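Local coordinates for oxalate--CoA ligase (Arabidopsis thaliana, PDB 5IE0), which belongs to the ANL superfamily of AMP-binding enzymes, which join a large N-terminal domain to a smaller C-terminal one, at residues T318-S323 / K339-E344; A22-G27 / K250-T255; Q438-G443 / G499-R504. All blocks are in the same frame, centred on the assembly; numbering follows the deposited sequence.

Interaction 1 of 3, residues T318-S323 / K339-E344. With SRT (S,R meso-tartaric acid), chain C.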
loop_
_atom_site.group_PDB
_atom_site.type_symbol
_atom_site.label_atom_id
_atom_site.label_comp_id
_atom_site.label_asym_id
_atom_site.label_seq_id
_atom_site.Cartn_x
_atom_site.Cartn_y
_atom_site.Cartn_z
ATOM N N THR A 318 5.210 1.077 -8.518
ATOM C CA THR A 318 5.626 1.957 -7.429
ATOM C C THR A 318 4.377 2.607 -6.840
ATOM O O THR A 318 4.287 3.829 -6.717
ATOM C CB THR A 318 6.642 3.026 -7.903
ATOM O OG1 THR A 318 7.640 2.400 -8.715
ATOM C CG2 THR A 318 7.322 3.701 -6.715
ATOM N N HIS A 319 3.408 1.752 -6.521
ATOM C CA HIS A 319 2.097 2.130 -5.988
ATOM C C HIS A 319 1.173 2.672 -7.090
ATOM O O HIS A 319 0.734 1.909 -7.947
ATOM C CB HIS A 319 2.224 3.138 -4.837
ATOM C CG HIS A 319 0.959 3.328 -4.056
ATOM N ND1 HIS A 319 0.216 2.271 -3.576
ATOM C CD2 HIS A 319 0.309 4.451 -3.669
ATOM C CE1 HIS A 319 -0.844 2.735 -2.938
ATOM N NE2 HIS A 319 -0.807 4.055 -2.973
ATOM N N LEU A 320 0.887 3.972 -7.065
ATOM C CA LEU A 320 -0.242 4.551 -7.809
ATOM C C LEU A 320 -0.281 4.241 -9.308
ATOM O O LEU A 320 0.683 4.486 -10.038
ATOM C CB LEU A 320 -0.261 6.074 -7.631
ATOM C CG LEU A 320 -1.387 6.823 -8.356
ATOM C CD1 LEU A 320 -2.750 6.415 -7.816
ATOM C CD2 LEU A 320 -1.202 8.343 -8.284
ATOM N N MET A 321 -1.422 3.716 -9.752
ATOM C CA MET A 321 -1.713 3.558 -11.171
ATOM C C MET A 321 -2.844 4.492 -11.586
ATOM O O MET A 321 -2.714 5.238 -12.554
ATOM C CB MET A 321 -2.082 2.110 -11.496
ATOM C CG MET A 321 -0.886 1.173 -11.545
ATOM S SD MET A 321 -1.315 -0.546 -11.863
ATOM C CE MET A 321 -2.119 -0.993 -10.332
ATOM N N SER A 322 -3.958 4.454 -10.856
ATOM C CA SER A 322 -5.079 5.334 -11.198
ATOM C C SER A 322 -5.773 5.853 -9.950
ATOM O O SER A 322 -5.634 5.276 -8.884
ATOM C CB SER A 322 -6.092 4.606 -12.088
ATOM O OG SER A 322 -6.798 3.608 -11.363
ATOM N N SER A 323 -6.525 6.942 -10.078
ATOM C CA SER A 323 -7.291 7.431 -8.939
ATOM C C SER A 323 -8.489 8.264 -9.357
ATOM O O SER A 323 -8.471 8.933 -10.386
ATOM C CB SER A 323 -6.407 8.261 -8.004
ATOM O OG SER A 323 -7.157 8.732 -6.893
ATOM N N LYS A 339 -9.154 7.515 -12.989
ATOM C CA LYS A 339 -8.372 7.665 -14.214
ATOM C C LYS A 339 -6.873 7.493 -13.964
ATOM O O LYS A 339 -6.389 7.808 -12.879
ATOM C CB LYS A 339 -8.646 9.040 -14.835
ATOM C CG LYS A 339 -10.115 9.281 -15.175
ATOM C CD LYS A 339 -10.352 10.673 -15.753
ATOM C CE LYS A 339 -10.121 11.760 -14.713
ATOM N NZ LYS A 339 -10.526 13.107 -15.213
ATOM N N PRO A 340 -6.130 6.993 -14.972
ATOM C CA PRO A 340 -4.679 6.829 -14.829
ATOM C C PRO A 340 -3.989 8.153 -14.522
ATOM O O PRO A 340 -4.408 9.192 -15.030
ATOM C CB PRO A 340 -4.242 6.286 -16.198
ATOM C CG PRO A 340 -5.347 6.634 -17.129
ATOM C CD PRO A 340 -6.597 6.571 -16.303
ATOM N N VAL A 341 -2.962 8.118 -13.679
ATOM C CA VAL A 341 -2.239 9.334 -13.325
ATOM C C VAL A 341 -0.775 9.263 -13.741
ATOM O O VAL A 341 -0.023 8.427 -13.244
ATOM C CB VAL A 341 -2.308 9.612 -11.816
ATOM C CG1 VAL A 341 -1.593 10.919 -11.486
ATOM C CG2 VAL A 341 -3.756 9.657 -11.345
ATOM N N GLY A 342 -0.374 10.147 -14.653
ATOM C CA GLY A 342 1.025 10.275 -15.027
ATOM C C GLY A 342 1.608 9.071 -15.742
ATOM O O GLY A 342 2.828 8.931 -15.843
ATOM N N GLN A 343 0.738 8.193 -16.232
ATOM C CA GLN A 343 1.182 7.007 -16.950
ATOM C C GLN A 343 0.128 6.555 -17.950
ATOM O O GLN A 343 -1.042 6.919 -17.848
ATOM C CB GLN A 343 1.497 5.868 -15.978
ATOM C CG GLN A 343 0.279 5.342 -15.234
ATOM C CD GLN A 343 0.642 4.662 -13.926
ATOM O OE1 GLN A 343 0.884 3.456 -13.879
ATOM N NE2 GLN A 343 0.686 5.441 -12.853
ATOM N N GLU A 344 0.562 5.766 -18.924
ATOM C CA GLU A 344 -0.338 5.188 -19.905
ATOM C C GLU A 344 -1.014 3.952 -19.345
ATOM O O GLU A 344 -0.411 3.188 -18.588
ATOM C CB GLU A 344 0.414 4.826 -21.182
ATOM C CG GLU A 344 1.047 5.998 -21.884
ATOM C CD GLU A 344 1.845 5.556 -23.086
ATOM O OE1 GLU A 344 1.249 5.426 -24.173
ATOM O OE2 GLU A 344 3.066 5.337 -22.942
HETATM O O1 SRT C . 1.168 -4.543 -2.157
HETATM O O11 SRT C . 1.126 -4.168 -0.006
HETATM C C1 SRT C . 0.908 -3.788 -1.181
HETATM C C2 SRT C . 0.309 -2.417 -1.396
HETATM O O2 SRT C . 1.260 -1.405 -1.205
HETATM C C3 SRT C . -0.333 -2.359 -2.755
HETATM O O3 SRT C . -1.587 -2.963 -2.586
HETATM C C4 SRT C . -0.525 -0.927 -3.199
HETATM O O4 SRT C . 0.340 -0.372 -3.919
HETATM O O41 SRT C . -1.551 -0.288 -2.858
#
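Gln343 reaches across to Leu320 and Met321 where strand 339-340 closes the edge of a five-stranded mixed sheet. At CB the chain turns between backbone N and carbonyl carbon (chi1 66°), which carries CG over to the Met321 carbonyl oxygen. CD then lies close to Met321 CA, and OE1 comes within 3.7 Å of Met321 CG; OE1 takes its hydrogen bond from Asn369. At the tip NE2 spends its two N-H groups on two carbonyls, Leu320 O at 3.0 Å across the contact and, within its own segment, Val341 O at 3.1 Å. The second bond is nearly straight (176° at the hydrogen), and both acceptors sit close to the amide plane, evidence that the amide's rotation is fixed.

The backbones supply the rest of the polar seam. Val341 N donates to Met321 O over 3.1 Å, and Ser323 and Lys339 form an antiparallel hydrogen-bonded pair, with Ser323 N to Lys339 O at 2.9 Å and Lys339 N to Ser323 O at 3.0 Å. Next to it, Ser322 and Pro340 make the non-hydrogen-bonded pair. Toward strand 308-314, Met321 and Ser322 both face Tyr312, a classic beta bulge. The apolar component is one Leu320 methyl, CD2, set 3.9 Å from Val341 CB, near helix 184-197.

Segment 318-323 follows closely on Tyr-Ala-Met-Thr-Glu, this protein's form of an ANL sequence motif, and at its start His319 ND1 donates to O4 of the meso-tartaric acid over 2.7 Å, the ligand lying at the ring edge. His216 stacks on this ring and Arg286 bonds its NE2. The chemistry is consistent with a firmly held strand edge: one glutamine amide, satisfied at both ends, ties the bulged strand to the turn leading into strand 344-348.

Interaction 2 of 3, residues A22-G27 / K250-T255; sequences ALSVSG and KKYNAT. With SRT (S,R meso-tartaric acid), chain D.
A Schellman motif ends helix 242-251, with Ala254 N bonded to Met249 O and Asn253 N to Lys250 O, and Tyr252, the first residue to leave helical backbone angles, presses from it against the end of strand 21-25, which lies between strands 29-32 and 231-234. Asn253, at positive phi, is the C-prime residue. Tyr252 has CG anti to its own carbonyl carbon (chi1 -65°), a setting that sends the ring toward Ser24, Ser26 and Gly27. Tyr252 OH accepts from Gly27 N at 2.8 Å, with 178° at the hydrogen and the donor near the ring plane, at the edge.

Both serines approach the ring obliquely from the same side of its plane, Ser24 OG 4.0 Å from Tyr252 CD1 and Ser26 OG 3.7 Å from Tyr252 CE2. Neither hydroxyl depends on the ring for its polar partners, since Ser24 OG bonds Asn30 and Arg21, and Ser26 OG bonds Asp248. Over the opposite face lies Lys251 CG, displaced toward the rim. The lysine is extended, and Lys251 NZ makes a weak bond of 3.3 Å to Tyr252 OH. A water completes the bridge, donating to Ser26 OG at 2.7 Å and accepting from Lys251 NZ at 2.8 Å.

Just beyond, Asn253 ND2 donates to O3 of a second meso-tartaric acid over 2.9 Å; Arg21 binds this ligand too. Taken together, the helix end is tied to the loop after strand 21-25 by one direct bond and one water bridge, with the ring packed against the serines and a nearby lysine charge that may polarise the hydroxyl.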
loop_
_atom_site.group_PDB
_atom_site.type_symbol
_atom_site.label_atom_id
_atom_site.label_comp_id
_atom_site.label_asym_id
_atom_site.label_seq_id
_atom_site.Cartn_x
_atom_site.Cartn_y
_atom_site.Cartn_z
ATOM N N ALA A 22 7.757 18.396 8.997
ATOM C CA ALA A 22 7.926 17.267 8.090
ATOM C C ALA A 22 7.482 15.959 8.726
ATOM O O ALA A 22 6.720 15.202 8.132
ATOM C CB ALA A 22 9.382 17.158 7.644
ATOM N N LEU A 23 7.973 15.685 9.931
ATOM C CA LEU A 23 7.766 14.379 10.540
ATOM C C LEU A 23 7.611 14.455 12.056
ATOM O O LEU A 23 8.520 14.882 12.771
ATOM C CB LEU A 23 8.928 13.454 10.181
ATOM C CG LEU A 23 8.853 11.993 10.615
ATOM C CD1 LEU A 23 7.719 11.271 9.899
ATOM C CD2 LEU A 23 10.181 11.322 10.332
ATOM N N SER A 24 6.444 14.040 12.534
ATOM C CA SER A 24 6.165 13.984 13.958
ATOM C C SER A 24 6.030 12.541 14.425
ATOM O O SER A 24 5.627 11.660 13.664
ATOM C CB SER A 24 4.887 14.760 14.297
ATOM O OG SER A 24 5.029 16.148 14.033
ATOM N N VAL A 25 6.404 12.308 15.676
ATOM C CA VAL A 25 6.021 11.099 16.386
ATOM C C VAL A 25 5.121 11.563 17.517
ATOM O O VAL A 25 5.551 12.355 18.355
ATOM C CB VAL A 25 7.230 10.323 16.934
ATOM C CG1 VAL A 25 6.766 9.095 17.701
ATOM C CG2 VAL A 25 8.161 9.927 15.801
ATOM N N SER A 26 3.874 11.097 17.516
ATOM C CA SER A 26 2.858 11.598 18.439
ATOM C C SER A 26 3.364 11.639 19.870
ATOM O O SER A 26 3.841 10.636 20.390
ATOM C CB SER A 26 1.592 10.746 18.368
ATOM O OG SER A 26 0.599 11.267 19.238
ATOM N N GLY A 27 3.297 12.819 20.480
ATOM C CA GLY A 27 3.693 12.993 21.867
ATOM C C GLY A 27 5.186 13.171 22.081
ATOM O O GLY A 27 5.631 13.378 23.209
ATOM N N LYS A 250 -6.439 15.054 14.930
ATOM C CA LYS A 250 -6.782 16.391 15.403
ATOM C C LYS A 250 -5.560 17.149 15.906
ATOM O O LYS A 250 -5.313 18.275 15.476
ATOM C CB LYS A 250 -7.850 16.333 16.502
ATOM C CG LYS A 250 -9.256 16.103 15.972
ATOM C CD LYS A 250 -10.315 16.485 17.000
ATOM C CE LYS A 250 -10.634 15.335 17.934
ATOM N NZ LYS A 250 -11.378 14.253 17.231
ATOM N N LYS A 251 -4.799 16.534 16.809
ATOM C CA LYS A 251 -3.680 17.220 17.458
ATOM C C LYS A 251 -2.638 17.711 16.454
ATOM O O LYS A 251 -2.042 18.780 16.633
ATOM C CB LYS A 251 -3.013 16.302 18.491
ATOM C CG LYS A 251 -1.845 16.951 19.240
ATOM C CD LYS A 251 -1.203 16.001 20.251
ATOM C CE LYS A 251 0.072 16.604 20.835
ATOM N NZ LYS A 251 0.770 15.685 21.782
ATOM N N TYR A 252 -2.429 16.946 15.388
ATOM C CA TYR A 252 -1.398 17.304 14.422
ATOM C C TYR A 252 -1.992 17.809 13.112
ATOM O O TYR A 252 -1.363 17.722 12.060
ATOM C CB TYR A 252 -0.465 16.109 14.200
ATOM C CG TYR A 252 0.299 15.785 15.467
ATOM C CD1 TYR A 252 1.445 16.492 15.806
ATOM C CD2 TYR A 252 -0.160 14.817 16.352
ATOM C CE1 TYR A 252 2.132 16.221 16.973
ATOM C CE2 TYR A 252 0.522 14.541 17.525
ATOM C CZ TYR A 252 1.667 15.247 17.829
ATOM O OH TYR A 252 2.350 14.979 18.996
ATOM N N ASN A 253 -3.207 18.350 13.206
ATOM C CA ASN A 253 -3.823 19.138 12.134
ATOM C C ASN A 253 -3.893 18.436 10.782
ATOM O O ASN A 253 -3.632 19.044 9.745
ATOM C CB ASN A 253 -3.071 20.461 11.974
ATOM C CG ASN A 253 -2.870 21.172 13.296
ATOM O OD1 ASN A 253 -3.808 21.327 14.078
ATOM N ND2 ASN A 253 -1.638 21.598 13.559
ATOM N N ALA A 254 -4.253 17.158 10.802
ATOM C CA ALA A 254 -4.339 16.359 9.588
ATOM C C ALA A 254 -5.386 16.904 8.619
ATOM O O ALA A 254 -6.430 17.403 9.034
ATOM C CB ALA A 254 -4.647 14.920 9.942
ATOM N N THR A 255 -5.101 16.801 7.325
ATOM C CA THR A 255 -6.026 17.271 6.300
ATOM C C THR A 255 -6.495 16.133 5.398
ATOM O O THR A 255 -7.380 16.316 4.562
ATOM C CB THR A 255 -5.384 18.363 5.424
ATOM O OG1 THR A 255 -4.212 17.832 4.798
ATOM C CG2 THR A 255 -4.996 19.574 6.266
HETATM O O1 SRT D . -0.155 20.571 9.471
HETATM O O11 SRT D . -0.830 22.568 10.056
HETATM C C1 SRT D . 0.090 21.709 9.953
HETATM C C2 SRT D . 1.492 22.034 10.415
HETATM O O2 SRT D . 1.990 23.129 9.683
HETATM C C3 SRT D . 1.461 22.387 11.883
HETATM O O3 SRT D . 1.093 21.252 12.634
HETATM C C4 SRT D . 2.839 22.846 12.303
HETATM O O4 SRT D . 3.313 23.921 11.850
HETATM O O41 SRT D . 3.509 22.149 13.105
HETATM O O HOH W 1 0.197 12.951 21.357
#

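Interaction 3 of 3, residues Q438-G443 / G499-R504. With SRT (S,R meso-tartaric acid), chain C.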
loop_
_atom_site.group_PDB
_atom_site.type_symbol
_atom_site.label_atom_id
_atom_site.label_comp_id
_atom_site.label_asym_id
_atom_site.label_seq_id
_atom_site.Cartn_x
_atom_site.Cartn_y
_atom_site.Cartn_z
ATOM N N GLN A 438 -18.149 -8.199 8.075
ATOM C CA GLN A 438 -17.177 -8.429 7.004
ATOM C C GLN A 438 -17.659 -9.539 6.078
ATOM O O GLN A 438 -18.528 -10.322 6.447
ATOM C CB GLN A 438 -15.798 -8.778 7.575
ATOM C CG GLN A 438 -15.199 -7.708 8.480
ATOM C CD GLN A 438 -13.829 -8.084 9.012
ATOM O OE1 GLN A 438 -12.927 -8.432 8.249
ATOM N NE2 GLN A 438 -13.670 -8.030 10.331
ATOM N N GLY A 439 -17.114 -9.598 4.867
ATOM C CA GLY A 439 -17.527 -10.619 3.919
ATOM C C GLY A 439 -16.558 -10.838 2.775
ATOM O O GLY A 439 -15.901 -9.902 2.323
ATOM N N VAL A 440 -16.470 -12.078 2.303
ATOM C CA VAL A 440 -15.600 -12.393 1.175
ATOM C C VAL A 440 -16.141 -13.562 0.351
ATOM O O VAL A 440 -16.441 -14.632 0.885
ATOM C CB VAL A 440 -14.159 -12.711 1.644
ATOM C CG1 VAL A 440 -14.169 -13.757 2.749
ATOM C CG2 VAL A 440 -13.295 -13.157 0.472
ATOM N N ALA A 441 -16.288 -13.343 -0.952
ATOM C CA ALA A 441 -16.700 -14.401 -1.865
ATOM C C ALA A 441 -15.471 -15.055 -2.481
ATOM O O ALA A 441 -14.417 -14.432 -2.584
ATOM C CB ALA A 441 -17.614 -13.856 -2.945
ATOM N N PHE A 442 -15.605 -16.314 -2.885
ATOM C CA PHE A 442 -14.479 -17.050 -3.448
ATOM C C PHE A 442 -14.940 -18.244 -4.271
ATOM O O PHE A 442 -16.025 -18.782 -4.057
ATOM C CB PHE A 442 -13.525 -17.508 -2.337
ATOM C CG PHE A 442 -14.207 -18.217 -1.195
ATOM C CD1 PHE A 442 -14.455 -19.579 -1.250
ATOM C CD2 PHE A 442 -14.583 -17.520 -0.057
ATOM C CE1 PHE A 442 -15.076 -20.231 -0.194
ATOM C CE2 PHE A 442 -15.204 -18.165 1.001
ATOM C CZ PHE A 442 -15.451 -19.521 0.932
ATOM N N GLY A 443 -14.096 -18.657 -5.211
ATOM C CA GLY A 443 -14.413 -19.768 -6.086
ATOM C C GLY A 443 -14.040 -21.098 -5.463
ATOM O O GLY A 443 -13.032 -21.214 -4.767
ATOM N N GLY A 499 -3.211 -5.592 5.315
ATOM C CA GLY A 499 -4.634 -5.472 5.579
ATOM C C GLY A 499 -5.521 -6.073 4.506
ATOM O O GLY A 499 -6.660 -5.641 4.325
ATOM N N LYS A 500 -5.006 -7.075 3.799
ATOM C CA LYS A 500 -5.764 -7.734 2.739
ATOM C C LYS A 500 -6.287 -9.103 3.158
ATOM O O LYS A 500 -5.609 -9.845 3.866
ATOM C CB LYS A 500 -4.898 -7.894 1.489
ATOM C CG LYS A 500 -4.272 -6.611 0.986
ATOM C CD LYS A 500 -3.391 -6.886 -0.220
ATOM C CE LYS A 500 -2.581 -5.663 -0.614
ATOM N NZ LYS A 500 -1.663 -5.967 -1.743
ATOM N N ILE A 501 -7.495 -9.431 2.711
ATOM C CA ILE A 501 -8.025 -10.781 2.855
ATOM C C ILE A 501 -7.717 -11.569 1.579
ATOM O O ILE A 501 -8.037 -11.117 0.481
ATOM C CB ILE A 501 -9.546 -10.774 3.108
ATOM C CG1 ILE A 501 -9.879 -9.988 4.378
ATOM C CG2 ILE A 501 -10.087 -12.198 3.181
ATOM C CD1 ILE A 501 -11.354 -9.690 4.534
ATOM N N GLN A 502 -7.105 -12.741 1.720
ATOM C CA GLN A 502 -6.739 -13.552 0.559
ATOM C C GLN A 502 -7.763 -14.656 0.294
ATOM O O GLN A 502 -7.898 -15.590 1.081
ATOM C CB GLN A 502 -5.342 -14.150 0.735
ATOM C CG GLN A 502 -4.261 -13.109 0.991
ATOM C CD GLN A 502 -2.898 -13.725 1.246
ATOM O OE1 GLN A 502 -1.929 -13.427 0.546
ATOM N NE2 GLN A 502 -2.816 -14.587 2.251
ATOM N N ARG A 503 -8.480 -14.525 -0.822
ATOM C CA ARG A 503 -9.602 -15.400 -1.159
ATOM C C ARG A 503 -9.265 -16.887 -1.146
ATOM O O ARG A 503 -10.023 -17.689 -0.603
ATOM C CB ARG A 503 -10.157 -15.027 -2.533
ATOM C CG ARG A 503 -10.809 -13.668 -2.571
ATOM C CD ARG A 503 -11.389 -13.359 -3.938
ATOM N NE ARG A 503 -11.562 -11.922 -4.115
ATOM C CZ ARG A 503 -12.544 -11.211 -3.569
ATOM N NH1 ARG A 503 -13.459 -11.803 -2.812
ATOM N NH2 ARG A 503 -12.611 -9.904 -3.787
ATOM N N ARG A 504 -8.142 -17.258 -1.755
ATOM C CA ARG A 504 -7.755 -18.664 -1.833
ATOM C C ARG A 504 -7.555 -19.275 -0.452
ATOM O O ARG A 504 -7.931 -20.421 -0.217
ATOM C CB ARG A 504 -6.485 -18.844 -2.668
ATOM C CG ARG A 504 -6.590 -18.346 -4.095
ATOM C CD ARG A 504 -6.743 -19.527 -5.042
ATOM N NE ARG A 504 -5.459 -20.004 -5.551
ATOM C CZ ARG A 504 -5.272 -21.198 -6.101
ATOM N NH1 ARG A 504 -6.286 -22.045 -6.213
ATOM N NH2 ARG A 504 -4.069 -21.547 -6.536
HETATM O O1 SRT C . 1.168 -4.543 -2.157
HETATM O O11 SRT C . 1.126 -4.168 -0.006
HETATM C C1 SRT C . 0.908 -3.788 -1.181
HETATM C C2 SRT C . 0.309 -2.417 -1.396
HETATM O O2 SRT C . 1.260 -1.405 -1.205
HETATM C C3 SRT C . -0.333 -2.359 -2.755
HETATM O O3 SRT C . -1.587 -2.963 -2.586
HETATM C C4 SRT C . -0.525 -0.927 -3.199
HETATM O O4 SRT C . 0.340 -0.372 -3.919
HETATM O O41 SRT C . -1.551 -0.288 -2.858
#
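The hydrogen bonding between Arg503 and strand 436-446 centres on a single bond, from Arg503 NH1 to Ala441 O at 2.8 Å. It is moderately bent (145° at the hydrogen), and the acceptor lies at the guanidinium edge, tilted slightly from its plane. Extension from CG to NE lays the side chain along this carbonyl, with Arg503 CD 3.5 Å from Ala441 O.

Salt bridges add to the hold: Asp427 on the same NH1, Glu412 on NE. Asp427 also accepts from Ala441 N, so one carboxylate holds both the strand amide and the arginine that meets the neighbouring carbonyl. The two carboxylates would offset the arginine's charge and restrain its rotation.

Van der Waals packing completes the contact; its one apolar pair is Val440 CG2 with Ile501 CG2, 4.3 Å apart. Val440 CG2, anti to its backbone N, also lies 3.6 Å from Arg503 NH1, the two side chains running past each other in opposite directions. Ile501 CD1 extends to within 4.2 Å of Gln438 OE1, whose polar bond is to Lys495. At the far end the CB atoms of Phe442 and Arg503 are 4.2 Å apart, while the phenyl ring leads away.

Ligand contacts belong to Lys500, the lysine closing the Pro-Lys-Thr-x-x-Gly-Lys motif known from ANL relatives. Its extended chain puts NZ 3.1 Å from O3 of the meso-tartaric acid and, more weakly, 3.2 Å from O1.

In the fold, Gln502 is the N-cap of helix 503-511, whose start lies against strand 436-446, an outer strand of the three-stranded C-terminal sheet. Strand 450-459 pairs with that strand, helix 423-431 adjoins Ala441 and Arg503, and Phe442 packs on Val506, Ala507 and Leu511 of helix 503-511.

Interactions 1 and 3 meet at one ligand: His319 and Lys500 both donate to the chain C meso-tartaric acid, which Ser289 and the backbone of His216 also bind, although the two contacts do not touch (centres 25 Å apart, nearest atoms about 9 Å). The ligand therefore joins strand 319-323 of the N-terminal part to the C-terminal segment that leads into helix 503-511. Interaction 2 stands apart, its centre 28 Å from that of interaction 1 and 33 Å from that of interaction 3, and it adjoins a separate meso-tartaric acid, chain D. Along the chain the three follow in series, interaction 2 closing first, then 1, then 3.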